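PDB 4CPD: alcohol dehydrogenase from Thermus sp., which binds zinc and NAD and probably catalyses the NAD-dependent interconversion of alcohols with aldehydes or ketones. Local coordinates for residues Asn223-Val228 and Leu254-Pro259; Gly236-Leu241 and Gly260-Ala265; Ser318-Leu323 and Lys340-Val345. One frame throughout, in Å; residues are numbered along the deposited sequence.

Contact 1: Asn223-Val228 and Leu254-Pro259; sequences NPVRRV and LEMVRP
Val225 and Met256 bring their CA atoms within 5.3 Å of each other, setting the first turn of helix 224-231 beside the last turn of helix 247-256. Met256 carries most of the contact. Its chain runs straight out from the backbone, with CG anti to the backbone N (chi1 -179°), and then bends at chi3 (-62°), which puts CE near the start of the other helix. CG rests 3.5 Å from Val228 CG1, the two side chains crossing at about a right angle, while SD lies 4.0 Å from Val228 CG2. The terminal CE meets Pro224 CB at 4.4 Å and Val225 CG2 at a similar separation. On the solvent side the extended Glu255 reaches across Val225, its OE1 4.1 Å from Val225 CG2. Behind Val228 and Pro224 stand Leu197, Ile199 and Ile217 of strands 195-200 and 215-218. Asn223 caps the helix start: Val225 N donates to Asn223 OD1 over 3.2 Å, approaching from above the amide carbonyl plane. No hydrogen bond joins the two segments directly. The contact is therefore an apolar seam in which the thioether chain of Met256 lies against valine and proline, and a polar link between the helices comes from just beyond it, where Arg229, the residue after Val228, donates to Glu255 O.

Contact 2: Gly236-Leu241 and Gly260-Ala265; sequences GPDLVL and GGRVSA
Arg262 O is gripped twice by the neighbouring strand: Val240 N donates to it over 3.0 Å, nearly along the C=O axis, and Leu239 CA directs its hydrogen to it from 3.3 Å. Leu239 CD1 also packs against this oxygen. The parallel ladder continues with Ser264 N bonded to Val240 O (2.9 Å) and Arg262 N to Asp238 O (3.1 Å), and the strand axes diverge by just 12°. Asp238 O has a second neighbour. The Arg262 side chain bends at chi2 and at chi3 (-94°, which places NE), and its guanidinium turns one face to this oxygen, which stands 3.6 Å from the guanidinium plane, over its centre. NH2 comes 3.7 Å from Asp238 CB, but the carboxylate pairs elsewhere, OD1 in a salt bridge with Arg258 NE and OD2 in a hydrogen bond with Ser171 N, while Arg262 NH1 donates to Gly164 O. With an alanine in place of Arg262, CB and the backbone bonds would stay, but loss of the guanidinium would probably leave Gly164 O without this donor and open a gap over Asp238 O. On the same face Leu241 CD1 meets Ser264 CB at 4.0 Å, and Ser264 OG is bonded to Gly160 O. On the other face Val240 CB and Val263 CG2 approach to 4.3 Å, and both side chains touch Ala253 of helix 247-256, the connecting helix of this beta-alpha-beta crossover. Strand 171-175 flanks 239-242 and strand 286-290 flanks 262-265, placing the pair inside the parallel sheet of the Rossmann-type nucleotide-binding domain.

Contact 3: Ser318-Leu323 and Lys340-Val345; sequences SHYLPL and KVLLVV
Leu321 and Val341 meet on the face of two parallel strands that also carries Leu343, Leu321 CD1 lying 4.1 Å from Val341 CG1. The backbones are joined by a regular ladder: His319 O accepts from Leu342 N and Leu342 O from Leu321 N, followed by Val344 N to Leu321 O at 2.7 Å. Leu323 N closes the row on Val344 O, its donor tilted from the carbonyl plane. Leu323 CG stands anti to the backbone N (chi1 -174°); beyond it CD2 reaches Val345 CB at 4.1 Å and CD1 packs against Leu343 CD2. This side is backed by Ile37 of strand 28-37 and by Val4. On the opposite face Tyr320, Pro322 and Val344 are exposed, while Leu342 among them is buried. There Tyr320 lies alongside Leu342, both pointing the same way, with CE2 3.7 Å from Leu342 CD2, while Val344 CG2 sits at the ring edge. At exposed Ser318 the ladder is looser: Lys340 O receives Ser318 N at 3.1 Å but a weak bond from His319 N. Lys340 itself is buried, its amine in a salt bridge with Glu60, its side chain about 6 Å from the zinc ion bound by Cys38, His59 and Asp152. Strands 319-322 and 341-344, joined through helix 326-334, form a beta-alpha-beta unit whose second strand runs antiparallel to 28-37 in the catalytic, GroES-like part of a medium-chain dehydrogenase.

How the contacts relate
Contacts 1 and 2 are neighbours, their centres 10 Å apart, and their segments alternate along the chain: helix 224-231, strand 239-242, helix 247-256, strand 262-265. Contact 1 lies in the helical layer and contact 2 in the parallel sheet of the coenzyme-binding domain, and they are connected by the salt bridge from Arg258 to Asp238 and by Pro237, which packs on Val228. Contact 3 comes later in the sequence, with its centre 37 Å from that of contact 1 and 34 Å from that of contact 2, in the mixed sheet of the catalytic domain. The bound NAD and the zinc ion held by Cys38, His59 and Asp152 lie in the region between these two domains.

Contact 1: Asn223-Val228 and Leu254-Pro259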
loop_
_atom_site.group_PDB
_atom_site.type_symbol
_atom_site.label_atom_id
_atom_site.label_comp_id
_atom_site.label_asym_id
_atom_site.label_seq_id
_atom_site.Cartn_x
_atom_site.Cartn_y
_atom_site.Cartn_z
ATOM N N ASN A 223 -17.581 -11.480 -17.553
ATOM C CA ASN A 223 -17.086 -10.361 -16.752
ATOM C C ASN A 223 -16.605 -10.871 -15.395
ATOM O O ASN A 223 -17.426 -11.280 -14.548
ATOM C CB ASN A 223 -18.148 -9.269 -16.542
ATOM C CG ASN A 223 -17.543 -7.943 -16.067
ATOM O OD1 ASN A 223 -16.383 -7.869 -15.627
ATOM N ND2 ASN A 223 -18.326 -6.884 -16.172
ATOM N N PRO A 224 -15.275 -10.832 -15.179
ATOM C CA PRO A 224 -14.714 -11.375 -13.947
ATOM C C PRO A 224 -15.138 -10.565 -12.736
ATOM O O PRO A 224 -15.366 -11.142 -11.670
ATOM C CB PRO A 224 -13.206 -11.316 -14.177
ATOM C CG PRO A 224 -13.005 -10.314 -15.252
ATOM C CD PRO A 224 -14.251 -10.232 -16.053
ATOM N N VAL A 225 -15.299 -9.256 -12.916
ATOM C CA VAL A 225 -15.643 -8.384 -11.810
ATOM C C VAL A 225 -17.013 -8.732 -11.252
ATOM O O VAL A 225 -17.147 -8.849 -10.039
ATOM C CB VAL A 225 -15.594 -6.901 -12.213
ATOM C CG1 VAL A 225 -16.060 -6.016 -11.062
ATOM C CG2 VAL A 225 -14.187 -6.507 -12.659
ATOM N N ARG A 226 -18.013 -8.875 -12.135
ATOM C CA ARG A 226 -19.409 -9.227 -11.750
ATOM C C ARG A 226 -19.429 -10.541 -10.971
ATOM O O ARG A 226 -20.066 -10.687 -9.929
ATOM C CB ARG A 226 -20.278 -9.377 -13.007
ATOM N N ARG A 227 -18.658 -11.477 -11.495
ATOM C CA ARG A 227 -18.566 -12.830 -10.998
ATOM C C ARG A 227 -17.859 -12.899 -9.632
ATOM O O ARG A 227 -18.349 -13.515 -8.673
ATOM C CB ARG A 227 -17.814 -13.611 -12.076
ATOM C CG ARG A 227 -17.611 -15.084 -11.832
ATOM C CD ARG A 227 -18.887 -15.909 -11.679
ATOM N NE ARG A 227 -18.476 -17.303 -11.887
ATOM C CZ ARG A 227 -18.432 -18.258 -10.954
ATOM N NH1 ARG A 227 -18.871 -18.043 -9.717
ATOM N NH2 ARG A 227 -17.976 -19.464 -11.285
ATOM N N VAL A 228 -16.699 -12.262 -9.550
ATOM C CA VAL A 228 -15.952 -12.184 -8.307
ATOM C C VAL A 228 -16.809 -11.542 -7.211
ATOM O O VAL A 228 -16.781 -11.933 -6.039
ATOM C CB VAL A 228 -14.627 -11.382 -8.502
ATOM C CG1 VAL A 228 -14.012 -10.979 -7.171
ATOM C CG2 VAL A 228 -13.603 -12.192 -9.299
ATOM N N LEU A 254 -8.134 -3.324 -9.088
ATOM C CA LEU A 254 -8.625 -2.190 -8.299
ATOM C C LEU A 254 -10.152 -2.038 -8.311
ATOM O O LEU A 254 -10.751 -1.602 -7.332
ATOM C CB LEU A 254 -7.938 -0.902 -8.741
ATOM C CG LEU A 254 -6.469 -0.875 -8.307
ATOM C CD1 LEU A 254 -5.702 0.170 -9.071
ATOM C CD2 LEU A 254 -6.305 -0.619 -6.812
ATOM N N GLU A 255 -10.781 -2.416 -9.411
ATOM C CA GLU A 255 -12.224 -2.441 -9.464
ATOM C C GLU A 255 -12.770 -3.616 -8.634
ATOM O O GLU A 255 -13.714 -3.490 -7.855
ATOM C CB GLU A 255 -12.656 -2.572 -10.915
ATOM C CG GLU A 255 -14.097 -2.143 -11.141
ATOM C CD GLU A 255 -14.509 -2.188 -12.603
ATOM O OE1 GLU A 255 -13.656 -2.481 -13.477
ATOM O OE2 GLU A 255 -15.697 -1.907 -12.872
ATOM N N MET A 256 -12.156 -4.769 -8.827
ATOM C CA MET A 256 -12.594 -6.011 -8.222
ATOM C C MET A 256 -12.551 -6.007 -6.671
ATOM O O MET A 256 -13.496 -6.453 -6.011
ATOM C CB MET A 256 -11.676 -7.076 -8.806
ATOM C CG MET A 256 -11.891 -8.512 -8.396
ATOM S SD MET A 256 -10.657 -9.515 -9.263
ATOM C CE MET A 256 -11.069 -9.259 -10.981
ATOM N N VAL A 257 -11.455 -5.507 -6.100
ATOM C CA VAL A 257 -11.203 -5.634 -4.664
ATOM C C VAL A 257 -12.303 -4.910 -3.912
ATOM O O VAL A 257 -12.800 -3.900 -4.390
ATOM C CB VAL A 257 -9.806 -5.067 -4.272
ATOM C CG1 VAL A 257 -9.763 -3.555 -4.438
ATOM C CG2 VAL A 257 -9.412 -5.459 -2.850
ATOM N N ARG A 258 -12.685 -5.425 -2.741
ATOM C CA ARG A 258 -13.660 -4.735 -1.901
ATOM C C ARG A 258 -13.139 -3.400 -1.388
ATOM O O ARG A 258 -11.944 -3.206 -1.251
ATOM C CB ARG A 258 -14.091 -5.587 -0.700
ATOM C CG ARG A 258 -13.101 -5.732 0.449
ATOM C CD ARG A 258 -13.796 -6.337 1.661
ATOM N NE ARG A 258 -12.899 -6.695 2.776
ATOM C CZ ARG A 258 -12.407 -5.845 3.684
ATOM N NH1 ARG A 258 -12.665 -4.537 3.644
ATOM N NH2 ARG A 258 -11.642 -6.308 4.649
ATOM N N PRO A 259 -14.056 -2.491 -1.067
ATOM C CA PRO A 259 -13.687 -1.339 -0.275
ATOM C C PRO A 259 -12.919 -1.761 0.951
ATOM O O PRO A 259 -13.267 -2.748 1.588
ATOM C CB PRO A 259 -15.046 -0.743 0.130
ATOM C CG PRO A 259 -15.951 -1.103 -1.005
ATOM C CD PRO A 259 -15.487 -2.469 -1.432
#

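Contact 2: Gly236-Leu241 and Gly260-Ala265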
loop_
_atom_site.group_PDB
_atom_site.type_symbol
_atom_site.label_atom_id
_atom_site.label_comp_id
_atom_site.label_asym_id
_atom_site.label_seq_id
_atom_site.Cartn_x
_atom_site.Cartn_y
_atom_site.Cartn_z
ATOM N N GLY A 236 -16.615 -7.912 -2.946
ATOM C CA GLY A 236 -15.310 -8.101 -3.565
ATOM C C GLY A 236 -14.479 -8.860 -2.546
ATOM O O GLY A 236 -14.837 -8.940 -1.354
ATOM N N PRO A 237 -13.367 -9.442 -2.995
ATOM C CA PRO A 237 -12.452 -10.121 -2.081
ATOM C C PRO A 237 -11.617 -9.154 -1.189
ATOM O O PRO A 237 -11.380 -7.980 -1.534
ATOM C CB PRO A 237 -11.552 -10.898 -3.030
ATOM C CG PRO A 237 -11.508 -10.051 -4.265
ATOM C CD PRO A 237 -12.832 -9.350 -4.361
ATOM N N ASP A 238 -11.173 -9.657 -0.051
ATOM C CA ASP A 238 -10.343 -8.889 0.854
ATOM C C ASP A 238 -8.994 -8.521 0.237
ATOM O O ASP A 238 -8.485 -7.430 0.455
ATOM C CB ASP A 238 -10.119 -9.697 2.125
ATOM C CG ASP A 238 -11.411 -10.027 2.820
ATOM O OD1 ASP A 238 -11.934 -9.127 3.513
ATOM O OD2 ASP A 238 -11.922 -11.163 2.653
ATOM N N LEU A 239 -8.438 -9.440 -0.548
ATOM C CA LEU A 239 -7.129 -9.269 -1.175
ATOM C C LEU A 239 -7.136 -9.663 -2.651
ATOM O O LEU A 239 -7.734 -10.659 -3.015
ATOM C CB LEU A 239 -6.126 -10.111 -0.402
ATOM C CG LEU A 239 -4.714 -10.235 -0.951
ATOM C CD1 LEU A 239 -4.081 -8.885 -1.239
ATOM C CD2 LEU A 239 -3.861 -10.992 0.049
ATOM N N VAL A 240 -6.504 -8.863 -3.507
ATOM C CA VAL A 240 -6.255 -9.272 -4.891
ATOM C C VAL A 240 -4.771 -9.331 -5.125
ATOM O O VAL A 240 -4.070 -8.367 -4.864
ATOM C CB VAL A 240 -6.834 -8.308 -5.922
ATOM C CG1 VAL A 240 -6.594 -8.813 -7.333
ATOM C CG2 VAL A 240 -8.310 -8.165 -5.704
ATOM N N LEU A 241 -4.301 -10.463 -5.627
ATOM C CA LEU A 241 -2.928 -10.594 -6.090
ATOM C C LEU A 241 -2.922 -10.544 -7.608
ATOM O O LEU A 241 -3.447 -11.452 -8.234
ATOM C CB LEU A 241 -2.328 -11.919 -5.641
ATOM C CG LEU A 241 -0.882 -12.023 -6.091
ATOM C CD1 LEU A 241 0.004 -11.459 -5.016
ATOM C CD2 LEU A 241 -0.497 -13.441 -6.365
ATOM N N GLY A 260 -11.858 -1.026 1.243
ATOM C CA GLY A 260 -11.046 -1.271 2.420
ATOM C C GLY A 260 -10.157 -2.468 2.258
ATOM O O GLY A 260 -9.567 -2.913 3.232
ATOM N N GLY A 261 -10.092 -2.996 1.041
ATOM C CA GLY A 261 -9.256 -4.140 0.750
ATOM C C GLY A 261 -7.840 -3.761 0.307
ATOM O O GLY A 261 -7.415 -2.601 0.375
ATOM N N ARG A 262 -7.118 -4.760 -0.178
ATOM C CA ARG A 262 -5.697 -4.619 -0.468
ATOM C C ARG A 262 -5.390 -5.238 -1.792
ATOM O O ARG A 262 -5.890 -6.313 -2.088
ATOM C CB ARG A 262 -4.867 -5.330 0.592
ATOM C CG ARG A 262 -4.955 -4.693 1.963
ATOM C CD ARG A 262 -4.855 -5.734 3.045
ATOM N NE ARG A 262 -6.173 -6.196 3.498
ATOM C CZ ARG A 262 -6.592 -7.465 3.618
ATOM N NH1 ARG A 262 -5.843 -8.530 3.305
ATOM N NH2 ARG A 262 -7.807 -7.664 4.090
ATOM N N VAL A 263 -4.588 -4.547 -2.593
ATOM C CA VAL A 263 -4.142 -5.077 -3.852
ATOM C C VAL A 263 -2.635 -5.181 -3.835
ATOM O O VAL A 263 -1.928 -4.246 -3.467
ATOM C CB VAL A 263 -4.577 -4.193 -4.993
ATOM C CG1 VAL A 263 -3.971 -4.673 -6.295
ATOM C CG2 VAL A 263 -6.088 -4.186 -5.082
ATOM N N SER A 264 -2.146 -6.344 -4.221
ATOM C CA SER A 264 -0.725 -6.639 -4.189
ATOM C C SER A 264 -0.331 -6.947 -5.635
ATOM O O SER A 264 -0.602 -8.058 -6.125
ATOM C CB SER A 264 -0.503 -7.849 -3.287
ATOM O OG SER A 264 0.739 -7.838 -2.674
ATOM N N ALA A 265 0.286 -5.975 -6.321
ATOM C CA ALA A 265 0.681 -6.138 -7.738
ATOM C C ALA A 265 2.092 -6.687 -7.893
ATOM O O ALA A 265 3.055 -6.119 -7.401
ATOM C CB ALA A 265 0.588 -4.828 -8.474
#

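Contact 3: Ser318-Leu323 and Lys340-Val345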
loop_
_atom_site.group_PDB
_atom_site.type_symbol
_atom_site.label_atom_id
_atom_site.label_comp_id
_atom_site.label_asym_id
_atom_site.label_seq_id
_atom_site.Cartn_x
_atom_site.Cartn_y
_atom_site.Cartn_z
ATOM N N SER A 318 5.662 -29.312 -16.017
ATOM C CA SER A 318 5.189 -30.120 -17.127
ATOM C C SER A 318 6.340 -30.816 -17.852
ATOM O O SER A 318 6.153 -31.886 -18.382
ATOM C CB SER A 318 4.408 -29.268 -18.115
ATOM O OG SER A 318 5.234 -28.244 -18.647
ATOM N N HIS A 319 7.521 -30.201 -17.886
ATOM C CA HIS A 319 8.653 -30.721 -18.654
ATOM C C HIS A 319 9.971 -30.652 -17.935
ATOM O O HIS A 319 10.426 -29.572 -17.591
ATOM C CB HIS A 319 8.842 -29.914 -19.908
ATOM C CG HIS A 319 7.703 -30.012 -20.856
ATOM N ND1 HIS A 319 6.501 -29.380 -20.629
ATOM C CD2 HIS A 319 7.582 -30.647 -22.042
ATOM C CE1 HIS A 319 5.691 -29.609 -21.644
ATOM N NE2 HIS A 319 6.327 -30.365 -22.520
ATOM N N TYR A 320 10.603 -31.804 -17.740
ATOM C CA TYR A 320 12.013 -31.840 -17.375
ATOM C C TYR A 320 12.822 -32.134 -18.656
ATOM O O TYR A 320 12.668 -33.196 -19.251
ATOM C CB TYR A 320 12.270 -32.918 -16.343
ATOM C CG TYR A 320 11.744 -32.645 -14.960
ATOM C CD1 TYR A 320 10.415 -32.907 -14.639
ATOM C CD2 TYR A 320 12.587 -32.205 -13.945
ATOM C CE1 TYR A 320 9.929 -32.713 -13.357
ATOM C CE2 TYR A 320 12.098 -31.991 -12.666
ATOM C CZ TYR A 320 10.763 -32.238 -12.389
ATOM O OH TYR A 320 10.253 -32.040 -11.143
ATOM N N LEU A 321 13.652 -31.195 -19.094
ATOM C CA LEU A 321 14.445 -31.377 -20.303
ATOM C C LEU A 321 15.903 -31.357 -19.975
ATOM O O LEU A 321 16.289 -30.768 -18.993
ATOM C CB LEU A 321 14.188 -30.261 -21.299
ATOM C CG LEU A 321 12.723 -30.009 -21.681
ATOM C CD1 LEU A 321 12.615 -28.894 -22.711
ATOM C CD2 LEU A 321 12.038 -31.270 -22.192
ATOM N N PRO A 322 16.737 -32.013 -20.798
ATOM C CA PRO A 322 18.174 -31.825 -20.618
ATOM C C PRO A 322 18.587 -30.409 -21.013
ATOM O O PRO A 322 17.931 -29.781 -21.832
ATOM C CB PRO A 322 18.816 -32.875 -21.553
ATOM C CG PRO A 322 17.714 -33.726 -22.049
ATOM C CD PRO A 322 16.433 -32.977 -21.868
ATOM N N LEU A 323 19.672 -29.928 -20.429
ATOM C CA LEU A 323 20.172 -28.599 -20.706
ATOM C C LEU A 323 20.257 -28.308 -22.217
ATOM O O LEU A 323 19.873 -27.226 -22.666
ATOM C CB LEU A 323 21.554 -28.431 -20.055
ATOM C CG LEU A 323 22.211 -27.041 -20.100
ATOM C CD1 LEU A 323 21.283 -25.994 -19.492
ATOM C CD2 LEU A 323 23.558 -27.028 -19.387
ATOM N N LYS A 340 5.532 -25.218 -16.882
ATOM C CA LYS A 340 6.786 -24.885 -16.261
ATOM C C LYS A 340 7.845 -25.851 -16.727
ATOM O O LYS A 340 7.648 -27.069 -16.671
ATOM C CB LYS A 340 6.676 -24.952 -14.743
ATOM C CG LYS A 340 7.943 -24.529 -13.993
ATOM C CD LYS A 340 8.275 -23.043 -14.188
ATOM C CE LYS A 340 9.470 -22.624 -13.356
ATOM N NZ LYS A 340 9.675 -21.161 -13.385
ATOM N N VAL A 341 8.966 -25.287 -17.173
ATOM C CA VAL A 341 10.092 -26.063 -17.664
ATOM C C VAL A 341 11.252 -26.022 -16.690
ATOM O O VAL A 341 11.689 -24.946 -16.256
ATOM C CB VAL A 341 10.601 -25.546 -19.020
ATOM C CG1 VAL A 341 11.684 -26.476 -19.559
ATOM C CG2 VAL A 341 9.467 -25.466 -20.022
ATOM N N LEU A 342 11.758 -27.197 -16.370
ATOM C CA LEU A 342 12.938 -27.323 -15.540
ATOM C C LEU A 342 14.022 -28.005 -16.362
ATOM O O LEU A 342 13.751 -28.980 -17.022
ATOM C CB LEU A 342 12.589 -28.147 -14.305
ATOM C CG LEU A 342 12.598 -27.425 -12.985
ATOM C CD1 LEU A 342 11.810 -26.149 -13.027
ATOM C CD2 LEU A 342 12.071 -28.338 -11.883
ATOM N N LEU A 343 15.232 -27.462 -16.342
ATOM C CA LEU A 343 16.348 -27.990 -17.131
ATOM C C LEU A 343 17.251 -28.875 -16.255
ATOM O O LEU A 343 17.754 -28.440 -15.220
ATOM C CB LEU A 343 17.168 -26.847 -17.721
ATOM C CG LEU A 343 16.755 -26.221 -19.069
ATOM C CD1 LEU A 343 15.280 -26.361 -19.384
ATOM C CD2 LEU A 343 17.193 -24.754 -19.116
ATOM N N VAL A 344 17.461 -30.115 -16.681
ATOM C CA VAL A 344 18.346 -31.017 -15.976
ATOM C C VAL A 344 19.757 -30.806 -16.493
ATOM O O VAL A 344 20.005 -30.969 -17.679
ATOM C CB VAL A 344 17.979 -32.486 -16.191
ATOM C CG1 VAL A 344 18.856 -33.356 -15.292
ATOM C CG2 VAL A 344 16.500 -32.714 -15.904
ATOM N N VAL A 345 20.667 -30.422 -15.607
ATOM C CA VAL A 345 22.064 -30.214 -15.992
ATOM C C VAL A 345 22.957 -31.339 -15.460
ATOM O O VAL A 345 22.999 -31.634 -14.246
ATOM C CB VAL A 345 22.595 -28.750 -15.752
ATOM C CG1 VAL A 345 21.582 -27.861 -15.054
ATOM C CG2 VAL A 345 23.941 -28.713 -15.046
#